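Local coordinates for protein type I modular polyketide synthase (Streptomyces albus subsp. albus, PDB 6IYR) that probably loads acyl building blocks from malonyl-coenzyme A-type substrates during salinomycin assembly, the deposited chain being the acyltransferase domain of module 8, at residues Q138-A143 with L176-G181; S155-C160 with L195-V200. One frame throughout, in Å; residues are numbered along the deposited sequence.

Interaction 1 (Q138-A143 with L176-G181)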
ATOM      1  N   GLN A 138      -5.378   2.383   8.912  1.00 32.11           N
ATOM      2  CA  GLN A 138      -5.441   3.717   9.486  1.00 31.58           C
ATOM      3  C   GLN A 138      -4.745   3.844  10.853  1.00 26.44           C
ATOM      4  O   GLN A 138      -4.776   2.941  11.636  1.00 30.88           O
ATOM      5  CB  GLN A 138      -6.891   4.209   9.601  1.00 33.52           C
ATOM      6  CG  GLN A 138      -7.656   3.637  10.771  1.00 33.41           C
ATOM      7  CD  GLN A 138      -8.080   2.219  10.505  1.00 40.69           C
ATOM      8  OE1 GLN A 138      -8.035   1.729   9.375  1.00 29.36           O
ATOM      9  NE2 GLN A 138      -8.426   1.525  11.562  1.00 49.63           N
ATOM     10  N   TRP A 139      -4.258   5.026  11.172  1.00 31.33           N
ATOM     11  CA  TRP A 139      -3.860   5.319  12.545  1.00 29.99           C
ATOM     12  C   TRP A 139      -3.788   6.800  12.749  1.00 30.70           C
ATOM     13  O   TRP A 139      -3.522   7.550  11.793  1.00 30.86           O
ATOM     14  CB  TRP A 139      -2.495   4.695  12.864  1.00 33.53           C
ATOM     15  CG  TRP A 139      -1.389   4.961  11.875  1.00 27.74           C
ATOM     16  CD1 TRP A 139      -1.080   4.204  10.798  1.00 28.16           C
ATOM     17  CD2 TRP A 139      -0.331   5.918  11.999  1.00 26.34           C
ATOM     18  NE1 TRP A 139       0.076   4.649  10.217  1.00 27.67           N
ATOM     19  CE2 TRP A 139       0.515   5.751  10.889  1.00 28.68           C
ATOM     20  CE3 TRP A 139      -0.013   6.905  12.944  1.00 29.14           C
ATOM     21  CZ2 TRP A 139       1.717   6.450  10.749  1.00 29.92           C
ATOM     22  CZ3 TRP A 139       1.148   7.652  12.764  1.00 30.88           C
ATOM     23  CH2 TRP A 139       1.993   7.426  11.669  1.00 28.47           C
ATOM     24  N   ALA A 140      -4.013   7.227  13.991  1.00 29.65           N
ATOM     25  CA  ALA A 140      -4.066   8.628  14.314  1.00 33.41           C
ATOM     26  C   ALA A 140      -2.703   9.207  14.075  1.00 37.31           C
ATOM     27  O   ALA A 140      -1.742   8.793  14.704  1.00 36.03           O
ATOM     28  CB  ALA A 140      -4.448   8.818  15.774  1.00 33.88           C
ATOM     29  N   GLY A 141      -2.641  10.220  13.227  1.00 34.34           N
ATOM     30  CA  GLY A 141      -1.382  10.838  12.826  1.00 31.44           C
ATOM     31  C   GLY A 141      -0.775  10.226  11.574  1.00 32.85           C
ATOM     32  O   GLY A 141       0.290  10.638  11.143  1.00 30.05           O
ATOM     33  N   MET A 142      -1.472   9.298  10.927  1.00 29.21           N
ATOM     34  CA  MET A 142      -0.930   8.681   9.711  1.00 26.70           C
ATOM     35  C   MET A 142      -0.529   9.719   8.654  1.00 31.37           C
ATOM     36  O   MET A 142      -1.282  10.676   8.347  1.00 35.24           O
ATOM     37  CB  MET A 142      -1.893   7.640   9.141  1.00 29.34           C
ATOM     38  CG  MET A 142      -3.285   8.203   8.810  1.00 27.03           C
ATOM     39  SD  MET A 142      -4.268   6.890   8.078  1.00 29.27           S
ATOM     40  CE  MET A 142      -5.722   7.836   7.727  1.00 34.48           C
ATOM     41  N   ALA A 143       0.765   9.682   8.328  1.00 30.64           N
ATOM     42  CA  ALA A 143       1.362  10.492   7.247  1.00 35.32           C
ATOM     43  C   ALA A 143       1.446  11.974   7.542  1.00 31.49           C
ATOM     44  O   ALA A 143       1.851  12.744   6.686  1.00 32.39           O
ATOM     45  CB  ALA A 143       0.623  10.280   5.923  1.00 35.84           C
ATOM     46  N   LEU A 176      -6.813  13.207   9.736  1.00 25.99           N
ATOM     47  CA  LEU A 176      -5.585  12.429   9.747  1.00 29.50           C
ATOM     48  C   LEU A 176      -4.884  12.543  11.094  1.00 32.16           C
ATOM     49  O   LEU A 176      -4.347  11.553  11.599  1.00 29.15           O
ATOM     50  CB  LEU A 176      -4.627  12.865   8.665  1.00 30.54           C
ATOM     51  CG  LEU A 176      -5.140  12.624   7.240  1.00 34.00           C
ATOM     52  CD1 LEU A 176      -4.018  12.865   6.240  1.00 42.79           C
ATOM     53  CD2 LEU A 176      -5.637  11.215   7.109  1.00 30.23           C
ATOM     54  N   ARG A 177      -4.868  13.748  11.649  1.00 33.32           N
ATOM     55  CA  ARG A 177      -4.215  13.992  12.941  1.00 39.62           C
ATOM     56  C   ARG A 177      -5.081  13.478  14.084  1.00 42.41           C
ATOM     57  O   ARG A 177      -4.612  13.295  15.189  1.00 35.82           O
ATOM     58  CB  ARG A 177      -3.986  15.488  13.138  1.00 36.36           C
ATOM     59  CG  ARG A 177      -2.780  16.026  12.409  1.00 40.77           C
ATOM     60  CD  ARG A 177      -2.877  17.526  12.200  1.00 46.10           C
ATOM     61  NE  ARG A 177      -2.951  18.243  13.463  1.00 60.19           N
ATOM     62  CZ  ARG A 177      -3.714  19.315  13.691  1.00 77.43           C
ATOM     63  NH1 ARG A 177      -3.731  19.870  14.902  1.00 68.67           N
ATOM     64  NH2 ARG A 177      -4.468  19.831  12.722  1.00 74.84           N
ATOM     65  N   GLN A 178      -6.371  13.313  13.830  1.00 36.80           N
ATOM     66  CA  GLN A 178      -7.346  13.101  14.902  1.00 35.83           C
ATOM     67  C   GLN A 178      -7.293  14.200  15.966  1.00 34.31           C
ATOM     68  O   GLN A 178      -7.355  13.925  17.149  1.00 34.03           O
ATOM     69  CB  GLN A 178      -7.195  11.709  15.513  1.00 37.11           C
ATOM     70  CG  GLN A 178      -7.677  10.592  14.594  1.00 32.04           C
ATOM     71  CD  GLN A 178      -9.183  10.694  14.349  1.00 40.74           C
ATOM     72  OE1 GLN A 178      -9.969  10.392  15.235  1.00 34.28           O
ATOM     73  NE2 GLN A 178      -9.575  11.261  13.201  1.00 33.33           N
ATOM     74  N   THR A 179      -7.155  15.438  15.512  1.00 31.59           N
ATOM     75  CA  THR A 179      -7.256  16.620  16.348  1.00 39.27           C
ATOM     76  C   THR A 179      -8.618  16.676  17.006  1.00 44.63           C
ATOM     77  O   THR A 179      -9.619  16.349  16.394  1.00 43.57           O
ATOM     78  CB  THR A 179      -7.141  17.908  15.514  1.00 49.64           C
ATOM     79  OG1 THR A 179      -6.058  17.786  14.596  1.00 57.79           O
ATOM     80  CG2 THR A 179      -6.900  19.126  16.409  1.00 59.07           C
ATOM     81  N   GLU A 180      -8.646  17.229  18.212  1.00 41.35           N
ATOM     82  CA  GLU A 180      -9.875  17.617  18.898  1.00 41.74           C
ATOM     83  C   GLU A 180     -10.738  18.470  17.965  1.00 41.88           C
ATOM     84  O   GLU A 180     -10.290  19.495  17.416  1.00 41.52           O
ATOM     85  CB  GLU A 180      -9.497  18.453  20.129  1.00 57.23           C
ATOM     86  CG  GLU A 180     -10.293  18.192  21.391  1.00 65.39           C
ATOM     87  CD  GLU A 180     -10.336  19.420  22.300  1.00 73.20           C
ATOM     88  OE1 GLU A 180      -9.838  20.507  21.920  1.00 67.78           O
ATOM     89  OE2 GLU A 180     -10.915  19.314  23.390  1.00 75.89           O
ATOM     90  N   GLY A 181     -11.945  18.005  17.706  1.00 34.67           N
ATOM     91  CA  GLY A 181     -12.813  18.731  16.795  1.00 37.54           C
ATOM     92  C   GLY A 181     -13.131  17.912  15.579  1.00 28.74           C
ATOM     93  O   GLY A 181     -14.152  18.146  14.944  1.00 33.62           O
TER
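The peptide N-H of G141, inside a type II beta turn, reaches across to the carbonyl oxygen of L176 in the last turn of helix 172-177. G141 N lies 2.7 Å from L176 O, with 150° at the hydrogen, and the donor sits in the carbonyl plane. This is the one hydrogen bond between the two segments, and it joins the turn to the last helical turn. The turn runs from W139 to M142, closed by M142 N to W139 O at 2.8 Å. At its third position G141 has phi 92°, where a CB would press on the preceding carbonyl oxygen.

Beside this bond, the M142 side chain, extended beyond CG, brings CE within 3.4 Å of L176 CD2, a tight carbon pair; the two side chains cross at about a right angle. V198 of helix 188-208 packs against L176. Toward the surface, A140 CB rests 3.9 Å from Q178 CG. The amide of Q178 turns elsewhere, NE2 bonding to the carbonyl oxygens of V175 and P183.

Q178, with phi 55°, is the C-prime residue of a Schellman motif ending helix 172-177. The contact joins a type II turn to a helix C-terminus ended by that motif.

Interaction 2 (S155-C160 with L195-V200)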
ATOM      1  N   SER A 155       1.201  18.533  -1.484  1.00 32.81           N
ATOM      2  CA  SER A 155       0.422  19.228  -2.478  1.00 38.08           C
ATOM      3  C   SER A 155      -0.613  18.277  -3.112  1.00 28.86           C
ATOM      4  O   SER A 155      -1.728  18.680  -3.406  1.00 32.79           O
ATOM      5  CB  SER A 155       1.335  19.880  -3.507  1.00 37.41           C
ATOM      6  OG  SER A 155       1.185  19.261  -4.751  1.00 50.61           O
ATOM      7  N   ARG A 156      -0.263  17.009  -3.246  1.00 27.39           N
ATOM      8  CA  ARG A 156      -1.241  16.003  -3.679  1.00 30.56           C
ATOM      9  C   ARG A 156      -2.354  15.792  -2.657  1.00 34.49           C
ATOM     10  O   ARG A 156      -3.529  15.736  -3.009  1.00 36.51           O
ATOM     11  CB  ARG A 156      -0.530  14.692  -3.950  1.00 32.34           C
ATOM     12  CG  ARG A 156      -1.386  13.663  -4.687  1.00 34.01           C
ATOM     13  CD  ARG A 156      -2.038  14.280  -5.911  1.00 32.64           C
ATOM     14  NE  ARG A 156      -2.469  13.241  -6.825  1.00 34.55           N
ATOM     15  CZ  ARG A 156      -3.292  13.449  -7.848  1.00 38.18           C
ATOM     16  NH1 ARG A 156      -3.629  12.452  -8.642  1.00 35.60           N
ATOM     17  NH2 ARG A 156      -3.784  14.641  -8.072  1.00 37.63           N
ATOM     18  N   LEU A 157      -1.996  15.794  -1.376  1.00 30.19           N
ATOM     19  CA  LEU A 157      -2.982  15.663  -0.326  1.00 25.91           C
ATOM     20  C   LEU A 157      -3.890  16.875  -0.275  1.00 32.66           C
ATOM     21  O   LEU A 157      -5.081  16.717  -0.060  1.00 28.61           O
ATOM     22  CB  LEU A 157      -2.335  15.393   1.041  1.00 30.27           C
ATOM     23  CG  LEU A 157      -3.318  14.881   2.093  1.00 33.44           C
ATOM     24  CD1 LEU A 157      -3.534  13.380   1.946  1.00 37.43           C
ATOM     25  CD2 LEU A 157      -2.854  15.223   3.506  1.00 36.70           C
ATOM     26  N   ALA A 158      -3.379  18.068  -0.590  1.00 29.77           N
ATOM     27  CA  ALA A 158      -4.236  19.270  -0.608  1.00 32.89           C
ATOM     28  C   ALA A 158      -5.182  19.231  -1.801  1.00 30.45           C
ATOM     29  O   ALA A 158      -6.325  19.670  -1.708  1.00 31.76           O
ATOM     30  CB  ALA A 158      -3.418  20.564  -0.648  1.00 34.81           C
ATOM     31  N   GLU A 159      -4.718  18.660  -2.901  1.00 29.65           N
ATOM     32  CA  GLU A 159      -5.612  18.401  -4.027  1.00 35.99           C
ATOM     33  C   GLU A 159      -6.693  17.392  -3.654  1.00 36.15           C
ATOM     34  O   GLU A 159      -7.839  17.522  -4.115  1.00 29.84           O
ATOM     35  CB  GLU A 159      -4.829  17.889  -5.241  1.00 38.56           C
ATOM     36  CG  GLU A 159      -4.031  18.970  -5.959  1.00 45.14           C
ATOM     37  CD  GLU A 159      -2.986  18.410  -6.906  1.00 41.81           C
ATOM     38  OE1 GLU A 159      -3.194  17.328  -7.485  1.00 52.14           O
ATOM     39  OE2 GLU A 159      -1.892  18.985  -6.954  1.00 66.94           O
ATOM     40  N   CYS A 160      -6.331  16.361  -2.873  1.00 29.43           N
ATOM     41  CA  CYS A 160      -7.329  15.366  -2.474  1.00 30.43           C
ATOM     42  C   CYS A 160      -8.361  16.055  -1.619  1.00 24.95           C
ATOM     43  O   CYS A 160      -9.584  15.819  -1.757  1.00 29.71           O
ATOM     44  CB  CYS A 160      -6.696  14.169  -1.762  1.00 24.83           C
ATOM     45  SG  CYS A 160      -5.761  13.122  -2.873  1.00 30.95           S
ATOM     46  N   LEU A 195      -8.455   7.546   4.083  1.00 23.45           N
ATOM     47  CA  LEU A 195      -7.509   6.551   3.600  1.00 22.60           C
ATOM     48  C   LEU A 195      -7.297   6.675   2.092  1.00 26.87           C
ATOM     49  O   LEU A 195      -6.212   6.492   1.605  1.00 22.13           O
ATOM     50  CB  LEU A 195      -7.946   5.138   3.927  1.00 23.28           C
ATOM     51  CG  LEU A 195      -7.648   4.652   5.357  1.00 31.50           C
ATOM     52  CD1 LEU A 195      -8.268   3.259   5.597  1.00 30.85           C
ATOM     53  CD2 LEU A 195      -6.137   4.620   5.560  1.00 35.38           C
ATOM     54  N   TRP A 196      -8.373   6.883   1.358  1.00 23.64           N
ATOM     55  CA  TRP A 196      -8.286   7.130  -0.063  1.00 22.58           C
ATOM     56  C   TRP A 196      -7.223   8.225  -0.348  1.00 21.67           C
ATOM     57  O   TRP A 196      -6.362   8.043  -1.206  1.00 21.27           O
ATOM     58  CB  TRP A 196      -9.666   7.565  -0.593  1.00 24.27           C
ATOM     59  CG  TRP A 196      -9.596   8.026  -2.025  1.00 20.77           C
ATOM     60  CD1 TRP A 196      -9.476   7.248  -3.115  1.00 21.82           C
ATOM     61  CD2 TRP A 196      -9.585   9.358  -2.472  1.00 23.89           C
ATOM     62  NE1 TRP A 196      -9.416   8.013  -4.233  1.00 26.10           N
ATOM     63  CE2 TRP A 196      -9.451   9.326  -3.866  1.00 22.17           C
ATOM     64  CE3 TRP A 196      -9.579  10.593  -1.829  1.00 24.12           C
ATOM     65  CZ2 TRP A 196      -9.371  10.476  -4.632  1.00 28.16           C
ATOM     66  CZ3 TRP A 196      -9.565  11.727  -2.598  1.00 27.37           C
ATOM     67  CH2 TRP A 196      -9.406  11.665  -3.975  1.00 25.32           C
ATOM     68  N   ALA A 197      -7.363   9.361   0.313  1.00 22.38           N
ATOM     69  CA  ALA A 197      -6.525  10.519   0.077  1.00 25.04           C
ATOM     70  C   ALA A 197      -5.078  10.265   0.437  1.00 28.29           C
ATOM     71  O   ALA A 197      -4.170  10.631  -0.325  1.00 24.84           O
ATOM     72  CB  ALA A 197      -7.047  11.699   0.875  1.00 22.82           C
ATOM     73  N   VAL A 198      -4.869   9.507   1.506  1.00 25.04           N
ATOM     74  CA  VAL A 198      -3.516   9.103   1.893  1.00 25.51           C
ATOM     75  C   VAL A 198      -2.888   8.218   0.848  1.00 30.08           C
ATOM     76  O   VAL A 198      -1.759   8.455   0.433  1.00 26.65           O
ATOM     77  CB  VAL A 198      -3.492   8.414   3.268  1.00 25.42           C
ATOM     78  CG1 VAL A 198      -2.144   7.752   3.564  1.00 25.83           C
ATOM     79  CG2 VAL A 198      -3.868   9.404   4.343  1.00 26.17           C
ATOM     80  N   MET A 199      -3.608   7.205   0.402  1.00 24.93           N
ATOM     81  CA  MET A 199      -3.050   6.284  -0.576  1.00 21.80           C
ATOM     82  C   MET A 199      -2.772   6.954  -1.935  1.00 28.42           C
ATOM     83  O   MET A 199      -1.712   6.717  -2.574  1.00 27.92           O
ATOM     84  CB  MET A 199      -3.957   5.081  -0.754  1.00 26.03           C
ATOM     85  CG  MET A 199      -4.123   4.192   0.486  1.00 29.79           C
ATOM     86  SD  MET A 199      -4.993   2.656   0.067  1.00 27.82           S
ATOM     87  CE  MET A 199      -6.645   3.344  -0.052  1.00 27.96           C
ATOM     88  N   VAL A 200      -3.696   7.793  -2.383  1.00 25.02           N
ATOM     89  CA  VAL A 200      -3.465   8.541  -3.621  1.00 26.73           C
ATOM     90  C   VAL A 200      -2.201   9.406  -3.462  1.00 28.64           C
ATOM     91  O   VAL A 200      -1.387   9.493  -4.352  1.00 26.53           O
ATOM     92  CB  VAL A 200      -4.683   9.386  -3.974  1.00 23.48           C
ATOM     93  CG1 VAL A 200      -4.373  10.337  -5.139  1.00 27.35           C
ATOM     94  CG2 VAL A 200      -5.834   8.447  -4.342  1.00 26.94           C
TER
HETATM   95  O   HOH W   1      -1.733  10.518  -6.925  1.00 36.79           O
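C160 and A197 meet CB to CB at 3.6 Å where helices 155-160 and 195-200 pack roughly antiparallel within the acyltransferase domain, their short axes 9.0 Å apart with N-to-C directions 147° from each other. No direct hydrogen bond links the segments, which meet mainly through apolar side chains, with the W196 indole and the R156 chain at the sides.

C160 can be followed outward. Its CB, besides meeting A197, lies 3.9 Å from W196 CZ3, approaching the indole obliquely. With chi1 at -71°, SG swings anti to the carbonyl carbon and enters the interface. There it has V200 CG1 at 3.8 Å as its nearest side-chain neighbour and makes a sulfur-aromatic contact with W196: the sulfur is 4.6 Å from the centroid of the six-membered ring and 35° off its normal. V200 CG2 lies over one face of the same indole, toward the rim, so both methyls of V200 are engaged. Beyond the segments, L235, A238 and S242 of helix 235-248 also touch W196.

One helical turn from C160, L157 directs CD1 at the backbone of A197, 3.6 Å from its O. The R156 chain bends at chi2, bringing its guanidinium beside E159; R156 NH2 meets E159 OE1, close to the guanidinium plane, in a salt bridge along its own helix. A single water closes the polar margin, accepting from R156 NE at 2.8 Å and donating to V200 O at 2.8 Å.

Overall arrangement
From the N terminus, the chain leaves strand 129-132 of the parallel sheet and enters the loop holding 138-143, then, past the short helix 146-149, helix 151-164, helix 172-177 and helix 188-208. Interaction 1 closes a loop of 32 intervening residues at the end of helix 172-177; interaction 2 closes one of 34 between helices 151-164 and 188-208. Because 155-160 falls inside the first loop and 195-200 beyond it, the two closures cross rather than nest. They lie about 14 Å apart, centre to centre, yet touch: helix 172-177 meets helix 151-164 through L176 CD1 and L157 CD2 at 3.8 Å, while helix 188-208 meets the post-strand loop through L195 CD2 and M142 SD at 3.9 Å.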